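Mitochondrial association factor 1 (Toxoplasma gondii, PDB 6BXS) probably helps the parasite associate with and manipulate host mitochondria, and is built on a macro domain, a fold that in many relatives binds ADP-ribose. Local coordinates at residues G54-G58 / M167-V171; E73-I79 / P154-G160; V119-A125 / T147-K153. The contacts are given in a common frame with arbitrary orientation. Residue numbers count along the deposited sequence, not the author numbering.

Interaction 1 of 3, residues G54-G58 / M167-V171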
loop_
_atom_site.group_PDB
_atom_site.type_symbol
_atom_site.label_atom_id
_atom_site.label_comp_id
_atom_site.label_asym_id
_atom_site.label_seq_id
_atom_site.Cartn_x
_atom_site.Cartn_y
_atom_site.Cartn_z
ATOM N N GLY A 54 -5.135 -10.703 8.690
ATOM C CA GLY A 54 -6.563 -10.962 8.764
ATOM C C GLY A 54 -7.383 -10.073 7.841
ATOM O O GLY A 54 -8.599 -10.236 7.743
ATOM N N LEU A 55 -6.717 -9.124 7.186
ATOM C CA LEU A 55 -7.319 -8.305 6.129
ATOM C C LEU A 55 -8.381 -7.307 6.606
ATOM O O LEU A 55 -9.263 -6.936 5.833
ATOM C CB LEU A 55 -7.943 -9.203 5.053
ATOM C CG LEU A 55 -7.083 -10.330 4.478
ATOM C CD1 LEU A 55 -7.856 -11.063 3.387
ATOM C CD2 LEU A 55 -5.767 -9.795 3.940
ATOM N N PHE A 56 -8.293 -6.855 7.855
ATOM C CA PHE A 56 -9.227 -5.847 8.363
ATOM C C PHE A 56 -8.591 -4.457 8.378
ATOM O O PHE A 56 -7.376 -4.323 8.510
ATOM C CB PHE A 56 -9.700 -6.203 9.773
ATOM C CG PHE A 56 -8.654 -5.995 10.826
ATOM C CD1 PHE A 56 -8.509 -4.766 11.448
ATOM C CD2 PHE A 56 -7.813 -7.027 11.192
ATOM C CE1 PHE A 56 -7.540 -4.572 12.409
ATOM C CE2 PHE A 56 -6.841 -6.833 12.151
ATOM C CZ PHE A 56 -6.707 -5.607 12.763
ATOM N N ILE A 57 -9.428 -3.431 8.253
ATOM C CA ILE A 57 -8.999 -2.052 8.438
ATOM C C ILE A 57 -9.365 -1.600 9.848
ATOM O O ILE A 57 -10.542 -1.487 10.192
ATOM C CB ILE A 57 -9.635 -1.113 7.397
ATOM C CG1 ILE A 57 -9.101 -1.451 6.002
ATOM C CG2 ILE A 57 -9.330 0.348 7.731
ATOM C CD1 ILE A 57 -9.842 -0.772 4.870
ATOM N N GLY A 58 -8.344 -1.342 10.658
ATOM C CA GLY A 58 -8.533 -1.003 12.056
ATOM C C GLY A 58 -7.271 -1.292 12.839
ATOM O O GLY A 58 -6.180 -1.356 12.270
ATOM N N MET A 167 -7.543 4.405 -2.042
ATOM C CA MET A 167 -6.588 3.836 -1.103
ATOM C C MET A 167 -6.192 2.447 -1.568
ATOM O O MET A 167 -6.912 1.812 -2.338
ATOM C CB MET A 167 -7.170 3.769 0.314
ATOM C CG MET A 167 -8.373 2.843 0.467
ATOM S SD MET A 167 -8.808 2.524 2.192
ATOM C CE MET A 167 -7.484 1.428 2.702
ATOM N N LEU A 168 -5.034 1.992 -1.108
ATOM C CA LEU A 168 -4.622 0.613 -1.300
ATOM C C LEU A 168 -4.389 -0.042 0.055
ATOM O O LEU A 168 -4.213 0.636 1.067
ATOM C CB LEU A 168 -3.362 0.528 -2.163
ATOM C CG LEU A 168 -3.557 0.727 -3.670
ATOM C CD1 LEU A 168 -2.949 2.043 -4.108
ATOM C CD2 LEU A 168 -2.961 -0.429 -4.461
ATOM N N TYR A 169 -4.395 -1.369 0.048
ATOM C CA TYR A 169 -4.227 -2.178 1.247
ATOM C C TYR A 169 -3.404 -3.389 0.834
ATOM O O TYR A 169 -3.757 -4.082 -0.121
ATOM C CB TYR A 169 -5.591 -2.582 1.824
ATOM C CG TYR A 169 -5.566 -3.385 3.116
ATOM C CD1 TYR A 169 -5.153 -4.714 3.130
ATOM C CD2 TYR A 169 -5.999 -2.825 4.313
ATOM C CE1 TYR A 169 -5.150 -5.451 4.303
ATOM C CE2 TYR A 169 -6.000 -3.557 5.492
ATOM C CZ TYR A 169 -5.575 -4.869 5.480
ATOM O OH TYR A 169 -5.573 -5.602 6.646
ATOM N N THR A 170 -2.295 -3.621 1.528
ATOM C CA THR A 170 -1.398 -4.716 1.175
ATOM C C THR A 170 -0.849 -5.399 2.423
ATOM O O THR A 170 -0.765 -4.794 3.495
ATOM C CB THR A 170 -0.222 -4.225 0.288
ATOM O OG1 THR A 170 0.410 -5.349 -0.334
ATOM C CG2 THR A 170 0.807 -3.437 1.098
ATOM N N VAL A 171 -0.480 -6.667 2.266
ATOM C CA VAL A 171 -0.019 -7.495 3.376
ATOM C C VAL A 171 1.442 -7.876 3.181
ATOM O O VAL A 171 1.784 -8.621 2.262
ATOM C CB VAL A 171 -0.869 -8.774 3.510
ATOM C CG1 VAL A 171 -0.371 -9.643 4.660
ATOM C CG2 VAL A 171 -2.335 -8.419 3.712
#
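The apolar centre of this buried contact is the ring of Tyr169, which stands on strand 166-170 and reaches across to the loop 54-58. Ile57 packs obliquely against it, Ile57 CG1 lying 3.8 Å from Tyr169 CE2, and continues to Met167, where Ile57 CD1 and Met167 CE are 3.9 Å apart. On the other flank of the ring, Leu55 CD2 approaches Val171 CG2 to 3.7 Å and Tyr169 CE1 to 4.4 Å. Met167, Tyr169 and Val171 alternate along the chain with Leu168 and Thr170, so the loop covers one face of this part of the chain, while Leu168 and Thr170 contact strand 45-50. Two helices add to the packing: Ala67 of helix 61-76 and Leu86 of helix 83-103 touch Ile57, and Phe66 of helix 61-76 touches Met167.

Farther out, the packing gives way to a polar edge. Tyr169 OH donates a hydrogen bond to Phe56 O at 2.9 Å, in the plane of the ring, and it also bonds to the backbone nitrogen of Thr52. Phe56 O in turn receives a bond from Asn63 at the start of helix 61-76, and Ser87, Ser90 and Gln91 of helix 83-103 bind other backbone atoms of the loop.

The loop probably corresponds to one that borders the ADP-ribose pocket in related macro domains, although no nucleotide is bound here. The chemistry implies that backbone polar groups of this irregular, largely buried loop are satisfied by side chains rather than by strand pairing.

Interaction 2 of 3, residues E73-I79 / P154-G160. With SO4 (sulfate ion), chain E.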
loop_
_atom_site.group_PDB
_atom_site.type_symbol
_atom_site.label_atom_id
_atom_site.label_comp_id
_atom_site.label_asym_id
_atom_site.label_seq_id
_atom_site.Cartn_x
_atom_site.Cartn_y
_atom_site.Cartn_z
ATOM N N GLU A 73 -13.917 11.030 9.261
ATOM C CA GLU A 73 -14.560 11.668 8.120
ATOM C C GLU A 73 -16.009 11.208 7.988
ATOM O O GLU A 73 -16.877 11.976 7.573
ATOM C CB GLU A 73 -13.787 11.367 6.834
ATOM C CG GLU A 73 -14.278 12.139 5.620
ATOM C CD GLU A 73 -14.076 13.638 5.755
ATOM O OE1 GLU A 73 -13.100 14.055 6.415
ATOM O OE2 GLU A 73 -14.897 14.399 5.200
ATOM N N ALA A 74 -16.266 9.953 8.345
ATOM C CA ALA A 74 -17.621 9.412 8.314
ATOM C C ALA A 74 -18.513 10.134 9.319
ATOM O O ALA A 74 -19.641 10.512 9.000
ATOM C CB ALA A 74 -17.606 7.915 8.601
ATOM N N ARG A 75 -18.000 10.320 10.532
ATOM C CA ARG A 75 -18.744 11.007 11.583
ATOM C C ARG A 75 -18.962 12.466 11.203
ATOM O O ARG A 75 -20.026 13.035 11.447
ATOM C CB ARG A 75 -18.000 10.920 12.919
ATOM C CG ARG A 75 -18.904 11.005 14.139
ATOM C CD ARG A 75 -19.603 9.681 14.396
ATOM N NE ARG A 75 -18.665 8.650 14.832
ATOM C CZ ARG A 75 -18.929 7.346 14.838
ATOM N NH1 ARG A 75 -20.106 6.896 14.423
ATOM N NH2 ARG A 75 -18.008 6.488 15.256
ATOM N N ARG A 76 -17.934 13.061 10.606
ATOM C CA ARG A 76 -17.992 14.442 10.143
ATOM C C ARG A 76 -19.130 14.633 9.145
ATOM O O ARG A 76 -19.879 15.609 9.219
ATOM C CB ARG A 76 -16.655 14.834 9.513
ATOM C CG ARG A 76 -16.562 16.277 9.062
ATOM C CD ARG A 76 -15.131 16.621 8.677
ATOM N NE ARG A 76 -14.261 16.712 9.846
ATOM C CZ ARG A 76 -12.932 16.731 9.797
ATOM N NH1 ARG A 76 -12.231 16.818 10.918
ATOM N NH2 ARG A 76 -12.302 16.656 8.632
ATOM N N ASN A 77 -19.258 13.688 8.218
ATOM C CA ASN A 77 -20.322 13.718 7.221
ATOM C C ASN A 77 -21.604 13.066 7.736
ATOM O O ASN A 77 -22.515 12.766 6.964
ATOM C CB ASN A 77 -19.854 13.026 5.941
ATOM C CG ASN A 77 -18.669 13.724 5.306
ATOM O OD1 ASN A 77 -18.690 14.937 5.099
ATOM N ND2 ASN A 77 -17.620 12.965 5.012
ATOM N N ARG A 78 -21.654 12.852 9.047
ATOM C CA ARG A 78 -22.829 12.305 9.723
ATOM C C ARG A 78 -23.256 10.945 9.178
ATOM O O ARG A 78 -24.314 10.812 8.565
ATOM C CB ARG A 78 -23.999 13.291 9.634
ATOM C CG ARG A 78 -23.832 14.538 10.496
ATOM C CD ARG A 78 -23.618 14.200 11.968
ATOM N NE ARG A 78 -24.404 13.035 12.389
ATOM C CZ ARG A 78 -23.905 11.917 12.920
ATOM N NH1 ARG A 78 -22.600 11.771 13.127
ATOM N NH2 ARG A 78 -24.723 10.930 13.254
ATOM N N ILE A 79 -22.417 9.942 9.415
ATOM C CA ILE A 79 -22.747 8.555 9.110
ATOM C C ILE A 79 -22.467 7.694 10.337
ATOM O O ILE A 79 -21.432 7.860 10.980
ATOM C CB ILE A 79 -21.937 8.026 7.913
ATOM C CG1 ILE A 79 -22.350 8.752 6.636
ATOM C CG2 ILE A 79 -22.149 6.524 7.728
ATOM C CD1 ILE A 79 -21.364 8.603 5.516
ATOM N N PRO A 154 -17.726 9.431 -1.183
ATOM C CA PRO A 154 -17.416 10.828 -0.854
ATOM C C PRO A 154 -17.518 11.135 0.638
ATOM O O PRO A 154 -16.835 12.032 1.128
ATOM C CB PRO A 154 -18.471 11.617 -1.639
ATOM C CG PRO A 154 -18.888 10.711 -2.739
ATOM C CD PRO A 154 -18.809 9.329 -2.176
ATOM N N GLU A 155 -18.355 10.391 1.352
ATOM C CA GLU A 155 -18.617 10.703 2.754
ATOM C C GLU A 155 -17.562 10.130 3.706
ATOM O O GLU A 155 -17.660 10.321 4.918
ATOM C CB GLU A 155 -19.998 10.201 3.165
ATOM C CG GLU A 155 -21.141 10.748 2.321
ATOM C CD GLU A 155 -21.349 9.978 1.029
ATOM O OE1 GLU A 155 -20.513 9.111 0.698
ATOM O OE2 GLU A 155 -22.358 10.246 0.342
ATOM N N VAL A 156 -16.562 9.434 3.166
ATOM C CA VAL A 156 -15.421 8.985 3.966
ATOM C C VAL A 156 -14.099 9.396 3.317
ATOM O O VAL A 156 -13.028 8.968 3.745
ATOM C CB VAL A 156 -15.427 7.455 4.173
ATOM C CG1 VAL A 156 -16.738 7.007 4.803
ATOM C CG2 VAL A 156 -15.187 6.726 2.861
ATOM N N THR A 157 -14.181 10.225 2.283
ATOM C CA THR A 157 -12.993 10.676 1.565
ATOM C C THR A 157 -12.201 11.675 2.409
ATOM O O THR A 157 -12.732 12.727 2.760
ATOM C CB THR A 157 -13.371 11.330 0.227
ATOM O OG1 THR A 157 -14.114 10.398 -0.570
ATOM C CG2 THR A 157 -12.126 11.770 -0.537
ATOM N N PRO A 158 -10.933 11.351 2.737
ATOM C CA PRO A 158 -10.102 12.214 3.590
ATOM C C PRO A 158 -10.079 13.685 3.174
ATOM O O PRO A 158 -9.835 14.001 2.009
ATOM C CB PRO A 158 -8.706 11.597 3.445
ATOM C CG PRO A 158 -8.964 10.169 3.189
ATOM C CD PRO A 158 -10.219 10.115 2.365
ATOM N N HIS A 159 -10.341 14.567 4.136
ATOM C CA HIS A 159 -10.323 16.012 3.918
ATOM C C HIS A 159 -11.372 16.458 2.903
ATOM O O HIS A 159 -11.311 17.577 2.396
ATOM C CB HIS A 159 -8.930 16.460 3.465
ATOM C CG HIS A 159 -7.819 15.891 4.293
ATOM N ND1 HIS A 159 -7.702 16.132 5.642
ATOM C CD2 HIS A 159 -6.781 15.087 3.961
ATOM C CE1 HIS A 159 -6.638 15.502 6.110
ATOM N NE2 HIS A 159 -6.062 14.861 5.111
ATOM N N GLY A 160 -12.334 15.584 2.615
ATOM C CA GLY A 160 -13.416 15.905 1.700
ATOM C C GLY A 160 -12.951 16.326 0.317
ATOM O O GLY A 160 -13.676 17.015 -0.401
HETATM S S SO4 E . -4.411 12.219 7.795
HETATM O O1 SO4 E . -5.706 11.711 8.242
HETATM O O2 SO4 E . -3.360 11.291 8.204
HETATM O O3 SO4 E . -4.160 13.528 8.394
HETATM O O4 SO4 E . -4.416 12.347 6.340
#
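Two carbonyl oxygens face each other at the heart of this contact: Glu73 O and Glu155 O lie 3.2 Å apart, both acceptors, with no bond possible between them. The Asn77 amide offsets the repulsion of their partial negative charges, since Asn77 ND2 donates a short, nearly straight hydrogen bond of 2.6 Å to Glu155 O. The same carbonyl also receives a CA-H...O contact from Ala74 CA at 3.5 Å.

Asn77 ND2 gives a second bond to Glu73 OE2 at 3.1 Å, which ties the amide to the carboxylate one helical turn earlier. That carboxylate is further balanced by Arg76, with Arg76 NH2 3.5 Å from Glu73 OE1 in a salt bridge. The aliphatic part of Glu73 lies on the backbone of the loop, Glu73 CG being 3.6 Å from Val156 C and 3.3 Å from Thr157 O. Beside it, Ala74 CB meets Val156 CG1 at 4.0 Å.

Toward the far end of the loop, the CA-to-CB bond of His159 points away from the helix. The main partner of its NE2 is the carbonyl of Tyr37, and O4 of a sulfate, 3.2 Å from His159 NE2, shares the same N-H group. The ion, probably from the crystallisation liquor, is also held by Arg29, Thr69 and the backbone nitrogens of Leu36 and Tyr37.

Helix 61-76 ends here in a Schellman motif: Ile79 N bonds to Ala74 O and Arg78 N to Arg75 O, both at 2.9 Å, with Arg78 at positive phi as the C' residue. The contact therefore joins a Schellman-terminated helix to the loop connecting two antiparallel strands of the macro domain sheet.

Interaction 3 of 3, residues V119-A125 / T147-K153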
loop_
_atom_site.group_PDB
_atom_site.type_symbol
_atom_site.label_atom_id
_atom_site.label_comp_id
_atom_site.label_asym_id
_atom_site.label_seq_id
_atom_site.Cartn_x
_atom_site.Cartn_y
_atom_site.Cartn_z
ATOM N N VAL A 119 -18.934 2.844 3.003
ATOM C CA VAL A 119 -17.534 3.254 3.044
ATOM C C VAL A 119 -16.886 3.164 1.667
ATOM O O VAL A 119 -16.255 4.115 1.205
ATOM C CB VAL A 119 -16.734 2.382 4.036
ATOM C CG1 VAL A 119 -15.249 2.718 3.982
ATOM C CG2 VAL A 119 -17.272 2.560 5.453
ATOM N N PHE A 120 -17.042 2.011 1.022
ATOM C CA PHE A 120 -16.376 1.734 -0.246
ATOM C C PHE A 120 -17.330 1.839 -1.428
ATOM O O PHE A 120 -18.392 1.220 -1.433
ATOM C CB PHE A 120 -15.746 0.341 -0.210
ATOM C CG PHE A 120 -14.836 0.122 0.963
ATOM C CD1 PHE A 120 -13.578 0.697 0.993
ATOM C CD2 PHE A 120 -15.237 -0.660 2.034
ATOM C CE1 PHE A 120 -12.737 0.500 2.069
ATOM C CE2 PHE A 120 -14.399 -0.861 3.113
ATOM C CZ PHE A 120 -13.147 -0.280 3.130
ATOM N N ALA A 121 -16.940 2.625 -2.428
ATOM C CA ALA A 121 -17.717 2.770 -3.657
ATOM C C ALA A 121 -17.472 1.595 -4.597
ATOM O O ALA A 121 -18.398 1.075 -5.219
ATOM C CB ALA A 121 -17.370 4.074 -4.350
ATOM N N ARG A 122 -16.209 1.199 -4.707
ATOM C CA ARG A 122 -15.829 0.062 -5.533
ATOM C C ARG A 122 -14.524 -0.519 -5.011
ATOM O O ARG A 122 -13.675 0.215 -4.504
ATOM C CB ARG A 122 -15.692 0.476 -6.995
ATOM C CG ARG A 122 -15.792 -0.684 -7.968
ATOM C CD ARG A 122 -16.377 -0.243 -9.289
ATOM N NE ARG A 122 -16.740 -1.383 -10.131
ATOM C CZ ARG A 122 -17.984 -1.757 -10.430
ATOM N NH1 ARG A 122 -19.036 -1.085 -9.975
ATOM N NH2 ARG A 122 -18.177 -2.816 -11.206
ATOM N N SER A 123 -14.373 -1.836 -5.128
ATOM C CA SER A 123 -13.234 -2.532 -4.537
ATOM C C SER A 123 -12.576 -3.484 -5.522
ATOM O O SER A 123 -13.253 -4.222 -6.239
ATOM C CB SER A 123 -13.675 -3.297 -3.289
ATOM O OG SER A 123 -14.247 -2.419 -2.338
ATOM N N PHE A 124 -11.247 -3.461 -5.536
ATOM C CA PHE A 124 -10.454 -4.262 -6.457
ATOM C C PHE A 124 -9.445 -5.100 -5.688
ATOM O O PHE A 124 -9.143 -4.810 -4.533
ATOM C CB PHE A 124 -9.718 -3.365 -7.460
ATOM C CG PHE A 124 -10.621 -2.466 -8.256
ATOM C CD1 PHE A 124 -11.147 -1.312 -7.697
ATOM C CD2 PHE A 124 -10.931 -2.764 -9.572
ATOM C CE1 PHE A 124 -11.973 -0.482 -8.432
ATOM C CE2 PHE A 124 -11.755 -1.937 -10.311
ATOM C CZ PHE A 124 -12.275 -0.795 -9.742
ATOM N N ALA A 125 -8.921 -6.134 -6.337
ATOM C CA ALA A 125 -7.840 -6.925 -5.767
ATOM C C ALA A 125 -6.934 -7.470 -6.867
ATOM O O ALA A 125 -7.337 -7.579 -8.025
ATOM C CB ALA A 125 -8.390 -8.052 -4.923
ATOM N N THR A 147 -3.078 -7.682 -2.499
ATOM C CA THR A 147 -3.170 -6.241 -2.697
ATOM C C THR A 147 -4.584 -5.847 -3.104
ATOM O O THR A 147 -5.159 -6.420 -4.029
ATOM C CB THR A 147 -2.176 -5.755 -3.769
ATOM O OG1 THR A 147 -0.844 -6.118 -3.386
ATOM C CG2 THR A 147 -2.260 -4.244 -3.934
ATOM N N PHE A 148 -5.131 -4.859 -2.403
ATOM C CA PHE A 148 -6.475 -4.370 -2.665
ATOM C C PHE A 148 -6.444 -2.883 -3.004
ATOM O O PHE A 148 -5.578 -2.149 -2.531
ATOM C CB PHE A 148 -7.375 -4.623 -1.454
ATOM C CG PHE A 148 -7.321 -6.037 -0.951
ATOM C CD1 PHE A 148 -6.406 -6.404 0.022
ATOM C CD2 PHE A 148 -8.175 -7.000 -1.458
ATOM C CE1 PHE A 148 -6.348 -7.702 0.482
ATOM C CE2 PHE A 148 -8.122 -8.304 -1.002
ATOM C CZ PHE A 148 -7.208 -8.656 -0.031
ATOM N N LEU A 149 -7.390 -2.456 -3.835
ATOM C CA LEU A 149 -7.548 -1.052 -4.189
ATOM C C LEU A 149 -9.017 -0.673 -4.036
ATOM O O LEU A 149 -9.893 -1.338 -4.590
ATOM C CB LEU A 149 -7.060 -0.796 -5.619
ATOM C CG LEU A 149 -6.871 0.660 -6.058
ATOM C CD1 LEU A 149 -5.892 0.733 -7.224
ATOM C CD2 LEU A 149 -8.196 1.304 -6.448
ATOM N N HIS A 150 -9.282 0.391 -3.283
ATOM C CA HIS A 150 -10.652 0.813 -2.999
ATOM C C HIS A 150 -10.905 2.252 -3.426
ATOM O O HIS A 150 -10.127 3.150 -3.106
ATOM C CB HIS A 150 -10.963 0.684 -1.504
ATOM C CG HIS A 150 -10.731 -0.686 -0.946
ATOM N ND1 HIS A 150 -11.621 -1.723 -1.126
ATOM C CD2 HIS A 150 -9.722 -1.181 -0.192
ATOM C CE1 HIS A 150 -11.162 -2.803 -0.517
ATOM N NE2 HIS A 150 -10.013 -2.500 0.056
ATOM N N ILE A 151 -11.999 2.461 -4.149
ATOM C CA ILE A 151 -12.528 3.800 -4.358
ATOM C C ILE A 151 -13.477 4.108 -3.208
ATOM O O ILE A 151 -14.509 3.458 -3.059
ATOM C CB ILE A 151 -13.270 3.936 -5.701
ATOM C CG1 ILE A 151 -12.358 3.508 -6.853
ATOM C CG2 ILE A 151 -13.750 5.373 -5.891
ATOM C CD1 ILE A 151 -13.013 3.566 -8.219
ATOM N N LEU A 152 -13.120 5.094 -2.393
ATOM C CA LEU A 152 -13.914 5.450 -1.224
ATOM C C LEU A 152 -15.116 6.301 -1.609
ATOM O O LEU A 152 -15.062 7.072 -2.567
ATOM C CB LEU A 152 -13.051 6.198 -0.207
ATOM C CG LEU A 152 -11.854 5.435 0.361
ATOM C CD1 LEU A 152 -11.003 6.362 1.213
ATOM C CD2 LEU A 152 -12.307 4.230 1.173
ATOM N N LYS A 153 -16.205 6.159 -0.857
ATOM C CA LYS A 153 -17.372 7.006 -1.066
ATOM C C LYS A 153 -17.027 8.427 -0.626
ATOM O O LYS A 153 -16.134 8.619 0.201
ATOM C CB LYS A 153 -18.586 6.482 -0.297
ATOM C CG LYS A 153 -18.987 5.056 -0.648
ATOM C CD LYS A 153 -20.395 4.744 -0.167
ATOM C CE LYS A 153 -21.404 4.829 -1.303
ATOM N NZ LYS A 153 -21.404 3.596 -2.135
#
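A classic beta bulge interrupts an antiparallel strand pair in the macro domain sheet, where Ala121 and Arg122 together face Ile151. Both amides converge on one carbonyl, Ala121 N at 2.6 Å and Arg122 N at 3.3 Å from Ile151 O. Before the bulge, Lys153 N bonds to Val119 O at 2.9 Å. Beyond it the register is regular: Ile151 N to Arg122 O (2.8 Å), Phe124 N to Leu149 O (2.7 Å) and Leu149 N to Phe124 O (3.0 Å), with strand axes 4.4 Å apart at 163°.

Ser123 and His150 form a non-hydrogen-bonded pair whose side chains nevertheless join, Ser123 OG to ND1 of His150 at 3.0 Å; Ser123 also bonds to Ser113, and His150 to Gln94. The Phe120 ring lies obliquely to the imidazole, centroids 4.6 Å apart, and Phe120 CD1 reaches Leu152 CD2 at 3.8 Å.

The face carrying Ser123, Ala125 and Phe148 is covered by helix 83-103 through Gln94 and Leu97. On the opposite face, Phe124 meets Tyr200 of helix 179-202 edge-to-face, and Arg122 forms a salt bridge with Glu110. Backbone hydrogen bonds of Ser123 with Ile111 and Ala125 with Val109 place strand 120-126 between strands 109-111 and 147-152.

Overall arrangement
Interactions 1 and 3 share one sheet, their centres about 11 Å apart. Strands 166-170 and 147-152 are neighbours in it, with probable hydrogen bonds from Phe148 N to Tyr169 O (2.8 Å) and His150 N to Met167 O (2.9 Å). Gln94 of helix 83-103 touches Tyr169 and Phe148 and bonds to His150, so it spans both contacts. Interaction 2 lies farther out, its centre about 15 Å from that of interaction 3 and about 19 Å from that of interaction 1; it continues the chain from strand 147-152, and Val156 CG2 packs 3.3 Å from Val119 O. Helix 61-76 runs from the loop of interaction 1 to interaction 2, and its Thr69, with His159, binds the sulfate.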